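Local coordinates for 14-3-3 protein (Cryptosporidium parvum, PDB 3EFZ) that probably binds phosphoserine-containing partner proteins and so takes part in cell signalling, as other members of the 14-3-3 family do, at residues Ser62-Leu67 with Asp129-Met134; Ser70-Val75 with Met152-Glu157; Glu173-Ala178 with Leu196-Asn201; Leu205-Leu210 with Gly215-Ala220. All blocks are in the same frame, centred on the assembly; numbering follows the deposited sequence.

How the interactions relate
From the N-terminal side, helix 63-81 makes two contacts in turn. Its first turn meets the end of helix 100-131 in interaction 1, and its middle meets helix 138-158 in interaction 2. Their segments alternate along the chain, so these two long loops cross, and both contacts also touch the second subunit. Interactions 3 and 4 follow in series and close short loops: 173-178 with 196-201 joins helix 161-185 to helix 193-207, and 205-210 with 215-220 joins the latter to helix 213-228. Interaction 2 touches interaction 3 where Arg-153 meets Tyr-175, linking the dimer-side helices to the C-terminal ones.

Interaction 1. Residues Ser62-Leu67 with Asp129-Met134; sequences SLILLL and DDNLLM
Leu-65 and Asn-131 carry most of this small contact. The CD2 methyl of Leu-65 comes up against CB of Asn-131 at 3.9 Å and lies 4.0 Å from its CG, so it rests on CB and the adjoining amide carbon alike. Beside it, CG2 of Ile-64 stands 4.2 Å from ND2 of Asn-131, a loose touch of a methyl on an amide nitrogen. No hydrogen bond crosses, and the two segments bury just 101 Å² together.

The next shell explains why an asparagine suits this place. Its ND2 donates to the carbonyl oxygen of Ile-127, one turn earlier, so this N-H is satisfied within the helix, while CB, which the backbone directs toward helix 63-81, meets the leucine. With CG of Asn-131 lying beside the backbone N (chi1 -69°), the amide can reach back in this way. Leu-65 suits its place by being long and apolar: besides Asn-131 it rests on Ser-56 and Tyr-135.

The contact thus joins the first turn of helix 63-81 to the C-terminal part of helix 100-131. Asp-129 on the latter forms a salt bridge to Lys-148 of helix 138-158, Leu-66 packs on helix 32-54, and Leu-63, Ile-64, Leu-66 and Leu-67 all touch the second subunit at the dimer interface.

Interaction 2. Residues Ser70-Val75 with Met152-Glu157; sequences SLRNRV and MRYKAE
Val-75 and Tyr-154 meet in a buried apolar contact deep in the helical bundle, where helix 63-81 faces helix 138-158 beside the predicted phosphoserine site. CG1 of Val-75 approaches the edge of the tyrosine ring, near its plane, with 3.7 Å to CD2 and 4.0 Å to CE2. Valine suits the place because its compact branched methyls can meet a ring edge in a buried, apolar setting. Its CG1 points across because it lies anti to the backbone N (chi1 156°).

The outer end of the ring reaches a polar neighbourhood. NH1 of Arg-72 comes within 4.2 Å of the Tyr-154 hydroxyl OH, too far for a hydrogen bond, and the guanidinium and ring planes stand 41° apart. The arginine is instead occupied nearer home. Bends at chi2 and chi3 fold its chain back, letting NH2 donate to OD1 of Asn-73 at 2.7 Å, with an N-H...acceptor angle of 152°; NE adds a weak bond to the same oxygen. This helps to set the rotation of the guanidinium, while the tyrosine hydroxyl has a weak hydrogen bond to Thr-76.

Arg-153 and Arg-79 are the residues predicted to interact with phosphoserine on a partner. Arg-153 precedes Tyr-154, and Arg-79, paired in a salt bridge with Glu-157, also adjoins Tyr-154, their nearest side-chain atoms about 3 Å apart. One ring edge packs on the valine while the hydroxyl at the ring's end lies among polar groups, beside the two arginines predicted to meet phosphoserine, consistent with a site for a phosphate.

Interaction 3. Residues Glu173-Ala178 with Leu196-Asn201; sequences EFYEDA and LATILN
Tyr-175 and Asn-201 meet across an antiparallel helix pair, the all-helical packing by which the 14-3-3 fold is built: helices 161-185 and 193-207 follow one another in the chain. The short segments run 156° apart in direction, with a closest approach of 10.0 Å between their axes.

The aromatic contact comes first. The tyrosine ring lies with one face toward the backbone of Asn-201, whose carbonyl carbon C sits over that face. The asparagine side chain crosses the ring at about a right angle, the ring and amide planes being 81° apart. OH of Tyr-175 is 3.5 Å from CB of Asn-201. A tyrosine suits this place because its flat ring can lie against a helix while its hydroxyl projects to polar partners beyond.

The remaining van der Waals contacts are smaller. CG2 of Thr-198 touches CB of Ala-178 at 4.1 Å and, methyl against backbone oxygen, O of Tyr-175 at 4.1 Å. Ala-178 offers a single methyl to the threonine; the nearest CA pair is Tyr-175 and Thr-198, 6.7 Å apart. The threonine methyl faces across because it stands anti to the backbone N; OG1, directed elsewhere, hydrogen-bonds with the carbonyl of Leu-194 and with Glu-182.

Polar bonds run to helix 138-158. Tyr-175 OH is hydrogen-bonded to NE of Arg-153, a predicted phosphoserine-contacting residue, and a single oxygen, OD1 of Asp-150, is hydrogen-bonded to both Tyr-175 OH and Asn-201 ND2.

Interaction 4. Residues Leu205-Leu210 with Gly215-Ala220; sequences LKYDLL and GAMKFA
The ammonium NZ of Lys-206 is gripped by aromatic rings. It makes a cation-pi contact with Phe-219, 4.3 Å from the ring centroid and 22° off the normal, and another with Tyr-202, whose ring meets Phe-219 edge to face. The last carbon, CE of Lys-206, sits over the centre of the Phe-219 ring at 3.6 Å, a CH-pi contact. A bend at chi4 (-81°) in an otherwise extended chain carries NZ round, and the lysine crosses the phenylalanine at about a right angle. A lysine suits the place because its greasy chain can lie on a ring while its charge stays near the Phe-219 face and the Tyr-202 ring.

Nearer the backbones, Ala-216 is the tight point. Its CB lies 3.5 Å from the backbone N of Tyr-207 and 3.7 Å from CB of Tyr-207, and Lys-206 CB is 3.8 Å away. The alanine's small size lets the CA atoms of Tyr-207 and Ala-216 come to 5.1 Å. Beside it, SD of Met-217 stands at the edge of the Tyr-207 ring, 4.0 Å from CD1, a Met-aromatic contact; Met-217 also packs on Val-252 and Trp-255 of helix 239-256.

The turn between helices 193-207 and 213-228 is thus closed without a hydrogen bond between the segments. Its chemistry is that of one ring face, one ring edge, a thioether sulfur and the alanine methyl, and the lysine charge is probably stabilised by the two rings.

Interaction 1. Residues Ser62-Leu67 with Asp129-Met134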
# COMPACT_ATOMS: atom_id res chain seq x y z
N SER B 62 -11.40 -4.82 -15.67
CA SER B 62 -10.27 -5.12 -16.54
C SER B 62 -9.00 -5.13 -15.71
O SER B 62 -8.98 -4.56 -14.61
CB SER B 62 -10.15 -4.08 -17.65
OG SER B 62 -11.00 -4.38 -18.74
N LEU B 63 -7.96 -5.79 -16.21
CA LEU B 63 -6.68 -5.80 -15.50
C LEU B 63 -6.01 -4.43 -15.46
O LEU B 63 -5.30 -4.12 -14.50
CB LEU B 63 -5.71 -6.85 -16.07
CG LEU B 63 -6.03 -8.35 -15.96
CD1 LEU B 63 -4.87 -9.15 -16.52
CD2 LEU B 63 -6.36 -8.78 -14.52
N ILE B 64 -6.21 -3.62 -16.48
CA ILE B 64 -5.64 -2.28 -16.48
C ILE B 64 -6.29 -1.38 -15.42
O ILE B 64 -5.63 -0.54 -14.80
CB ILE B 64 -5.63 -1.64 -17.91
CG1 ILE B 64 -4.62 -0.50 -17.99
CG2 ILE B 64 -7.04 -1.24 -18.38
CD1 ILE B 64 -3.19 -0.94 -17.74
N LEU B 65 -7.59 -1.60 -15.21
CA LEU B 65 -8.39 -0.79 -14.31
C LEU B 65 -8.12 -1.19 -12.88
O LEU B 65 -8.13 -0.33 -11.99
CB LEU B 65 -9.87 -0.96 -14.64
CG LEU B 65 -10.31 -0.31 -15.95
CD1 LEU B 65 -11.70 -0.82 -16.36
CD2 LEU B 65 -10.28 1.21 -15.85
N LEU B 66 -7.86 -2.49 -12.68
CA LEU B 66 -7.35 -3.04 -11.41
C LEU B 66 -5.99 -2.44 -11.07
O LEU B 66 -5.75 -2.08 -9.93
CB LEU B 66 -7.23 -4.58 -11.48
CG LEU B 66 -6.64 -5.34 -10.29
CD1 LEU B 66 -7.40 -5.07 -8.99
CD2 LEU B 66 -6.60 -6.83 -10.56
N LEU B 67 -5.11 -2.36 -12.07
CA LEU B 67 -3.81 -1.74 -11.88
C LEU B 67 -3.94 -0.25 -11.52
O LEU B 67 -3.25 0.22 -10.63
CB LEU B 67 -2.96 -1.91 -13.14
CG LEU B 67 -1.51 -1.42 -13.09
CD1 LEU B 67 -0.68 -2.30 -12.20
CD2 LEU B 67 -0.93 -1.38 -14.47
N ASP B 129 -8.19 8.50 -17.88
CA ASP B 129 -8.59 9.25 -19.07
C ASP B 129 -8.88 8.40 -20.32
O ASP B 129 -9.84 8.69 -21.06
CB ASP B 129 -7.59 10.37 -19.36
CG ASP B 129 -7.78 11.53 -18.43
OD1 ASP B 129 -8.91 11.68 -17.91
OD2 ASP B 129 -6.83 12.30 -18.22
N ASP B 130 -8.10 7.33 -20.52
CA ASP B 130 -8.29 6.42 -21.65
C ASP B 130 -9.54 5.54 -21.52
O ASP B 130 -10.03 5.00 -22.51
CB ASP B 130 -7.05 5.53 -21.87
CG ASP B 130 -5.84 6.31 -22.38
OD1 ASP B 130 -6.02 7.34 -23.06
OD2 ASP B 130 -4.70 5.87 -22.10
N ASN B 131 -10.04 5.41 -20.29
CA ASN B 131 -11.16 4.51 -19.98
C ASN B 131 -12.40 5.18 -19.41
O ASN B 131 -13.42 4.51 -19.19
CB ASN B 131 -10.68 3.42 -19.01
CG ASN B 131 -9.72 2.45 -19.66
OD1 ASN B 131 -10.14 1.53 -20.37
ND2 ASN B 131 -8.42 2.63 -19.41
N LEU B 132 -12.31 6.48 -19.17
CA LEU B 132 -13.39 7.24 -18.57
C LEU B 132 -14.74 6.95 -19.24
O LEU B 132 -15.73 6.68 -18.56
CB LEU B 132 -13.07 8.74 -18.63
CG LEU B 132 -13.98 9.63 -17.79
CD1 LEU B 132 -13.88 9.18 -16.34
CD2 LEU B 132 -13.58 11.09 -17.95
N LEU B 133 -14.75 6.98 -20.56
CA LEU B 133 -16.00 6.85 -21.32
C LEU B 133 -16.62 5.45 -21.24
O LEU B 133 -17.82 5.29 -21.47
CB LEU B 133 -15.77 7.28 -22.77
CG LEU B 133 -16.17 8.70 -23.19
CD1 LEU B 133 -15.93 9.74 -22.11
CD2 LEU B 133 -15.53 9.10 -24.51
N MET B 134 -15.81 4.46 -20.92
CA MET B 134 -16.28 3.08 -20.81
C MET B 134 -17.01 2.84 -19.48
O MET B 134 -17.48 1.73 -19.21
CB MET B 134 -15.13 2.09 -21.01

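Interaction 2. Residues Ser70-Val75 with Met152-Glu157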
# COMPACT_ATOMS: atom_id res chain seq x y z
N SER B 70 -5.04 -0.25 -7.96
CA SER B 70 -3.90 -0.70 -7.19
C SER B 70 -2.83 0.41 -7.06
O SER B 70 -2.24 0.58 -6.00
CB SER B 70 -3.31 -1.96 -7.80
OG SER B 70 -2.01 -2.18 -7.31
N LEU B 71 -2.62 1.17 -8.12
CA LEU B 71 -1.63 2.24 -8.11
C LEU B 71 -2.08 3.48 -7.32
O LEU B 71 -1.25 4.18 -6.73
CB LEU B 71 -1.27 2.65 -9.52
CG LEU B 71 -0.11 1.94 -10.22
CD1 LEU B 71 0.20 2.69 -11.50
CD2 LEU B 71 1.14 1.81 -9.32
N ARG B 72 -3.38 3.76 -7.35
CA ARG B 72 -3.98 4.86 -6.57
C ARG B 72 -3.72 4.57 -5.09
O ARG B 72 -3.38 5.45 -4.32
CB ARG B 72 -5.49 4.86 -6.81
CG ARG B 72 -6.25 6.15 -6.56
CD ARG B 72 -6.41 6.68 -5.13
NE ARG B 72 -6.48 5.67 -4.09
CZ ARG B 72 -6.92 5.90 -2.85
NH1 ARG B 72 -7.37 7.10 -2.50
NH2 ARG B 72 -6.93 4.91 -1.95
N ASN B 73 -3.91 3.30 -4.73
CA ASN B 73 -3.83 2.85 -3.34
C ASN B 73 -2.37 2.86 -2.91
O ASN B 73 -2.04 3.39 -1.85
CB ASN B 73 -4.46 1.48 -3.16
CG ASN B 73 -5.99 1.49 -3.28
OD1 ASN B 73 -6.65 2.53 -3.21
ND2 ASN B 73 -6.56 0.31 -3.43
N ARG B 74 -1.50 2.31 -3.74
CA ARG B 74 -0.06 2.45 -3.51
C ARG B 74 0.40 3.89 -3.24
O ARG B 74 1.17 4.12 -2.32
CB ARG B 74 0.72 1.87 -4.70
CG ARG B 74 2.14 2.42 -4.90
CD ARG B 74 3.01 1.42 -5.66
NE ARG B 74 4.27 2.01 -6.15
CZ ARG B 74 5.45 1.93 -5.54
NH1 ARG B 74 6.50 2.51 -6.10
NH2 ARG B 74 5.58 1.27 -4.38
N VAL B 75 -0.02 4.81 -4.10
CA VAL B 75 0.38 6.23 -4.03
C VAL B 75 -0.12 6.90 -2.73
O VAL B 75 0.56 7.74 -2.14
CB VAL B 75 -0.14 7.01 -5.29
CG1 VAL B 75 -0.27 8.48 -5.02
CG2 VAL B 75 0.78 6.81 -6.45
N MET B 152 -3.96 15.10 -8.30
CA MET B 152 -3.43 16.45 -8.50
C MET B 152 -3.04 17.16 -7.18
O MET B 152 -2.02 17.85 -7.10
CB MET B 152 -4.41 17.30 -9.31
CG MET B 152 -4.40 16.99 -10.79
SD MET B 152 -2.76 17.19 -11.51
CE MET B 152 -2.76 15.75 -12.56
N ARG B 153 -3.89 16.99 -6.16
CA ARG B 153 -3.65 17.52 -4.81
C ARG B 153 -2.37 16.93 -4.23
O ARG B 153 -1.60 17.64 -3.57
CB ARG B 153 -4.87 17.25 -3.88
CG ARG B 153 -4.68 17.59 -2.39
CD ARG B 153 -6.03 17.70 -1.63
NE ARG B 153 -6.82 16.45 -1.71
CZ ARG B 153 -6.68 15.42 -0.89
NH1 ARG B 153 -5.80 15.47 0.11
NH2 ARG B 153 -7.42 14.33 -1.06
N TYR B 154 -2.15 15.64 -4.49
CA TYR B 154 -0.91 14.98 -4.04
C TYR B 154 0.33 15.56 -4.71
O TYR B 154 1.35 15.72 -4.05
CB TYR B 154 -0.95 13.47 -4.29
CG TYR B 154 -2.02 12.68 -3.55
CD1 TYR B 154 -2.79 13.23 -2.51
CD2 TYR B 154 -2.23 11.34 -3.87
CE1 TYR B 154 -3.74 12.47 -1.84
CE2 TYR B 154 -3.16 10.56 -3.21
CZ TYR B 154 -3.92 11.12 -2.22
OH TYR B 154 -4.82 10.29 -1.61
N LYS B 155 0.24 15.86 -6.01
CA LYS B 155 1.39 16.38 -6.77
C LYS B 155 1.70 17.77 -6.24
O LYS B 155 2.87 18.13 -6.08
CB LYS B 155 1.10 16.47 -8.28
CG LYS B 155 0.83 15.16 -9.02
CD LYS B 155 0.85 15.39 -10.54
CE LYS B 155 0.45 14.15 -11.30
NZ LYS B 155 0.62 14.28 -12.80
N ALA B 156 0.64 18.53 -5.97
CA ALA B 156 0.68 19.88 -5.41
C ALA B 156 1.37 19.96 -4.05
O ALA B 156 1.93 20.99 -3.71
CB ALA B 156 -0.74 20.44 -5.31
N GLU B 157 1.31 18.88 -3.26
CA GLU B 157 1.99 18.80 -1.96
C GLU B 157 3.50 18.59 -2.13
O GLU B 157 4.29 18.84 -1.20
CB GLU B 157 1.42 17.64 -1.12
CG GLU B 157 -0.05 17.72 -0.81
CD GLU B 157 -0.56 16.47 -0.07
OE1 GLU B 157 0.04 15.39 -0.22
OE2 GLU B 157 -1.57 16.57 0.67

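Interaction 3. Residues Glu173-Ala178 with Leu196-Asn201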
# COMPACT_ATOMS: atom_id res chain seq x y z
N GLU B 173 -10.41 22.39 -10.79
CA GLU B 173 -11.18 21.95 -11.96
C GLU B 173 -11.86 20.59 -11.76
O GLU B 173 -13.07 20.46 -11.98
CB GLU B 173 -10.25 21.79 -13.17
CG GLU B 173 -9.43 22.97 -13.61
CD GLU B 173 -8.55 22.61 -14.82
OE1 GLU B 173 -7.35 23.00 -14.85
OE2 GLU B 173 -9.07 21.92 -15.75
N PHE B 174 -11.07 19.58 -11.37
CA PHE B 174 -11.54 18.19 -11.23
C PHE B 174 -12.60 18.04 -10.15
O PHE B 174 -13.59 17.35 -10.37
CB PHE B 174 -10.38 17.19 -10.98
CG PHE B 174 -9.50 16.94 -12.21
CD1 PHE B 174 -8.13 16.71 -12.07
CD2 PHE B 174 -10.05 16.96 -13.49
CE1 PHE B 174 -7.32 16.47 -13.19
CE2 PHE B 174 -9.26 16.73 -14.63
CZ PHE B 174 -7.88 16.48 -14.48
N TYR B 175 -12.38 18.67 -9.00
CA TYR B 175 -13.34 18.68 -7.90
C TYR B 175 -14.64 19.35 -8.30
O TYR B 175 -15.70 18.84 -8.02
CB TYR B 175 -12.77 19.38 -6.66
CG TYR B 175 -11.73 18.57 -5.94
CD1 TYR B 175 -11.90 17.20 -5.76
CD2 TYR B 175 -10.56 19.16 -5.41
CE1 TYR B 175 -10.95 16.42 -5.09
CE2 TYR B 175 -9.60 18.39 -4.73
CZ TYR B 175 -9.80 17.02 -4.59
OH TYR B 175 -8.89 16.22 -3.93
N GLU B 176 -14.55 20.50 -8.96
CA GLU B 176 -15.76 21.20 -9.36
C GLU B 176 -16.52 20.45 -10.45
O GLU B 176 -17.75 20.47 -10.44
CB GLU B 176 -15.46 22.65 -9.75
CG GLU B 176 -15.22 23.50 -8.50
CD GLU B 176 -14.86 24.94 -8.80
OE1 GLU B 176 -14.75 25.30 -10.00
OE2 GLU B 176 -14.70 25.71 -7.82
N ASP B 177 -15.79 19.77 -11.34
CA ASP B 177 -16.39 18.95 -12.40
C ASP B 177 -17.12 17.75 -11.81
O ASP B 177 -18.28 17.50 -12.13
CB ASP B 177 -15.32 18.52 -13.43
CG ASP B 177 -15.91 17.75 -14.62
OD1 ASP B 177 -15.14 17.06 -15.33
OD2 ASP B 177 -17.13 17.82 -14.86
N ALA B 178 -16.44 17.03 -10.93
CA ALA B 178 -17.03 15.90 -10.20
C ALA B 178 -18.25 16.32 -9.36
O ALA B 178 -19.29 15.67 -9.43
CB ALA B 178 -15.97 15.23 -9.32
N LEU B 196 -20.39 13.85 -0.72
CA LEU B 196 -19.76 14.36 0.51
C LEU B 196 -18.26 14.07 0.58
O LEU B 196 -17.50 14.89 1.11
CB LEU B 196 -20.47 13.83 1.76
CG LEU B 196 -21.89 14.33 1.99
CD1 LEU B 196 -22.53 13.50 3.06
CD2 LEU B 196 -21.93 15.83 2.34
N ALA B 197 -17.84 12.94 0.03
CA ALA B 197 -16.41 12.61 -0.04
C ALA B 197 -15.71 13.62 -0.93
O ALA B 197 -14.55 13.97 -0.72
CB ALA B 197 -16.17 11.19 -0.56
N THR B 198 -16.43 14.08 -1.95
CA THR B 198 -15.89 15.05 -2.88
C THR B 198 -15.78 16.43 -2.25
O THR B 198 -14.76 17.09 -2.39
CB THR B 198 -16.70 15.08 -4.20
OG1 THR B 198 -16.93 13.73 -4.65
CG2 THR B 198 -15.92 15.84 -5.29
N ILE B 199 -16.84 16.84 -1.55
CA ILE B 199 -16.85 18.05 -0.72
C ILE B 199 -15.66 18.07 0.25
O ILE B 199 -14.98 19.09 0.37
CB ILE B 199 -18.20 18.19 0.07
CG1 ILE B 199 -19.40 18.32 -0.89
CG2 ILE B 199 -18.14 19.34 1.13
CD1 ILE B 199 -19.59 19.73 -1.52
N LEU B 200 -15.43 16.94 0.92
CA LEU B 200 -14.40 16.82 1.95
C LEU B 200 -12.99 17.00 1.39
O LEU B 200 -12.19 17.72 1.99
CB LEU B 200 -14.49 15.48 2.70
CG LEU B 200 -13.38 15.20 3.75
CD1 LEU B 200 -13.45 16.14 4.95
CD2 LEU B 200 -13.37 13.73 4.22
N ASN B 201 -12.69 16.34 0.27
CA ASN B 201 -11.39 16.48 -0.36
C ASN B 201 -11.13 17.89 -0.93
O ASN B 201 -10.01 18.41 -0.83
CB ASN B 201 -11.18 15.37 -1.39
CG ASN B 201 -10.92 14.02 -0.72
OD1 ASN B 201 -11.19 13.83 0.46
ND2 ASN B 201 -10.40 13.08 -1.48

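Interaction 4. Residues Leu205-Leu210 with Gly215-Ala220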
# COMPACT_ATOMS: atom_id res chain seq x y z
N LEU B 205 -8.32 20.67 0.13
CA LEU B 205 -7.55 21.48 -0.82
C LEU B 205 -7.61 22.96 -0.46
O LEU B 205 -6.57 23.63 -0.48
CB LEU B 205 -8.06 21.28 -2.25
CG LEU B 205 -7.33 21.98 -3.41
CD1 LEU B 205 -5.96 21.33 -3.69
CD2 LEU B 205 -8.21 21.93 -4.67
N LYS B 206 -8.81 23.44 -0.13
CA LYS B 206 -9.04 24.82 0.26
C LYS B 206 -8.32 25.18 1.56
O LYS B 206 -7.68 26.24 1.65
CB LYS B 206 -10.54 25.11 0.44
CG LYS B 206 -11.37 25.11 -0.84
CD LYS B 206 -12.85 25.18 -0.48
CE LYS B 206 -13.72 25.01 -1.71
NZ LYS B 206 -13.90 26.25 -2.50
N TYR B 207 -8.46 24.31 2.55
CA TYR B 207 -7.85 24.52 3.85
C TYR B 207 -6.33 24.55 3.74
O TYR B 207 -5.71 25.54 4.10
CB TYR B 207 -8.31 23.44 4.85
CG TYR B 207 -7.84 23.65 6.28
CD1 TYR B 207 -8.71 24.15 7.26
CD2 TYR B 207 -6.53 23.34 6.66
CE1 TYR B 207 -8.27 24.33 8.58
CE2 TYR B 207 -6.09 23.53 7.96
CZ TYR B 207 -6.96 24.02 8.92
OH TYR B 207 -6.51 24.20 10.21
N ASP B 208 -5.74 23.48 3.23
CA ASP B 208 -4.29 23.36 3.23
C ASP B 208 -3.66 24.11 2.05
O ASP B 208 -3.24 25.28 2.21
CB ASP B 208 -3.86 21.88 3.29
CG ASP B 208 -2.39 21.71 3.63
OD1 ASP B 208 -1.67 22.73 3.74
OD2 ASP B 208 -1.95 20.54 3.79
N LEU B 209 -3.65 23.47 0.88
CA LEU B 209 -2.98 23.98 -0.32
C LEU B 209 -3.36 25.40 -0.77
O LEU B 209 -2.50 26.16 -1.20
CB LEU B 209 -3.15 23.02 -1.50
CG LEU B 209 -2.28 21.76 -1.64
CD1 LEU B 209 -0.81 22.05 -1.33
CD2 LEU B 209 -2.82 20.60 -0.81
N LEU B 210 -4.64 25.74 -0.68
CA LEU B 210 -5.12 27.05 -1.10
C LEU B 210 -4.92 28.11 -0.01
O LEU B 210 -5.08 29.31 -0.27
CB LEU B 210 -6.60 26.98 -1.56
CG LEU B 210 -6.80 26.40 -2.97
CD1 LEU B 210 -8.18 25.77 -3.16
CD2 LEU B 210 -6.56 27.48 -4.02
N GLY B 215 -12.54 30.02 4.28
CA GLY B 215 -13.27 29.66 3.06
C GLY B 215 -13.60 28.18 3.05
O GLY B 215 -14.69 27.78 2.65
N ALA B 216 -12.63 27.38 3.51
CA ALA B 216 -12.79 25.93 3.66
C ALA B 216 -13.92 25.56 4.63
O ALA B 216 -14.75 24.68 4.34
CB ALA B 216 -11.46 25.30 4.11
N MET B 217 -13.94 26.21 5.79
CA MET B 217 -14.93 25.88 6.81
C MET B 217 -16.33 26.36 6.47
O MET B 217 -17.30 25.64 6.74
CB MET B 217 -14.47 26.33 8.19
CG MET B 217 -13.92 25.18 9.04
SD MET B 217 -12.52 24.22 8.40
CE MET B 217 -13.26 22.79 7.61
N LYS B 218 -16.45 27.53 5.85
CA LYS B 218 -17.74 27.97 5.29
C LYS B 218 -18.26 26.99 4.23
O LYS B 218 -19.45 26.68 4.19
CB LYS B 218 -17.60 29.37 4.69
CG LYS B 218 -17.62 30.49 5.70
CD LYS B 218 -17.40 31.83 5.03
CE LYS B 218 -17.27 32.94 6.07
NZ LYS B 218 -16.71 34.18 5.45
N PHE B 219 -17.35 26.51 3.39
CA PHE B 219 -17.68 25.55 2.34
C PHE B 219 -18.23 24.26 2.96
O PHE B 219 -19.26 23.74 2.52
CB PHE B 219 -16.45 25.28 1.45
CG PHE B 219 -16.74 24.45 0.22
CD1 PHE B 219 -16.37 23.11 0.17
CD2 PHE B 219 -17.39 25.01 -0.88
CE1 PHE B 219 -16.64 22.31 -0.97
CE2 PHE B 219 -17.68 24.23 -2.03
CZ PHE B 219 -17.29 22.88 -2.07
N ALA B 220 -17.54 23.78 3.99
CA ALA B 220 -17.94 22.59 4.75
C ALA B 220 -19.26 22.79 5.50
O ALA B 220 -20.12 21.92 5.45
CB ALA B 220 -16.83 22.16 5.72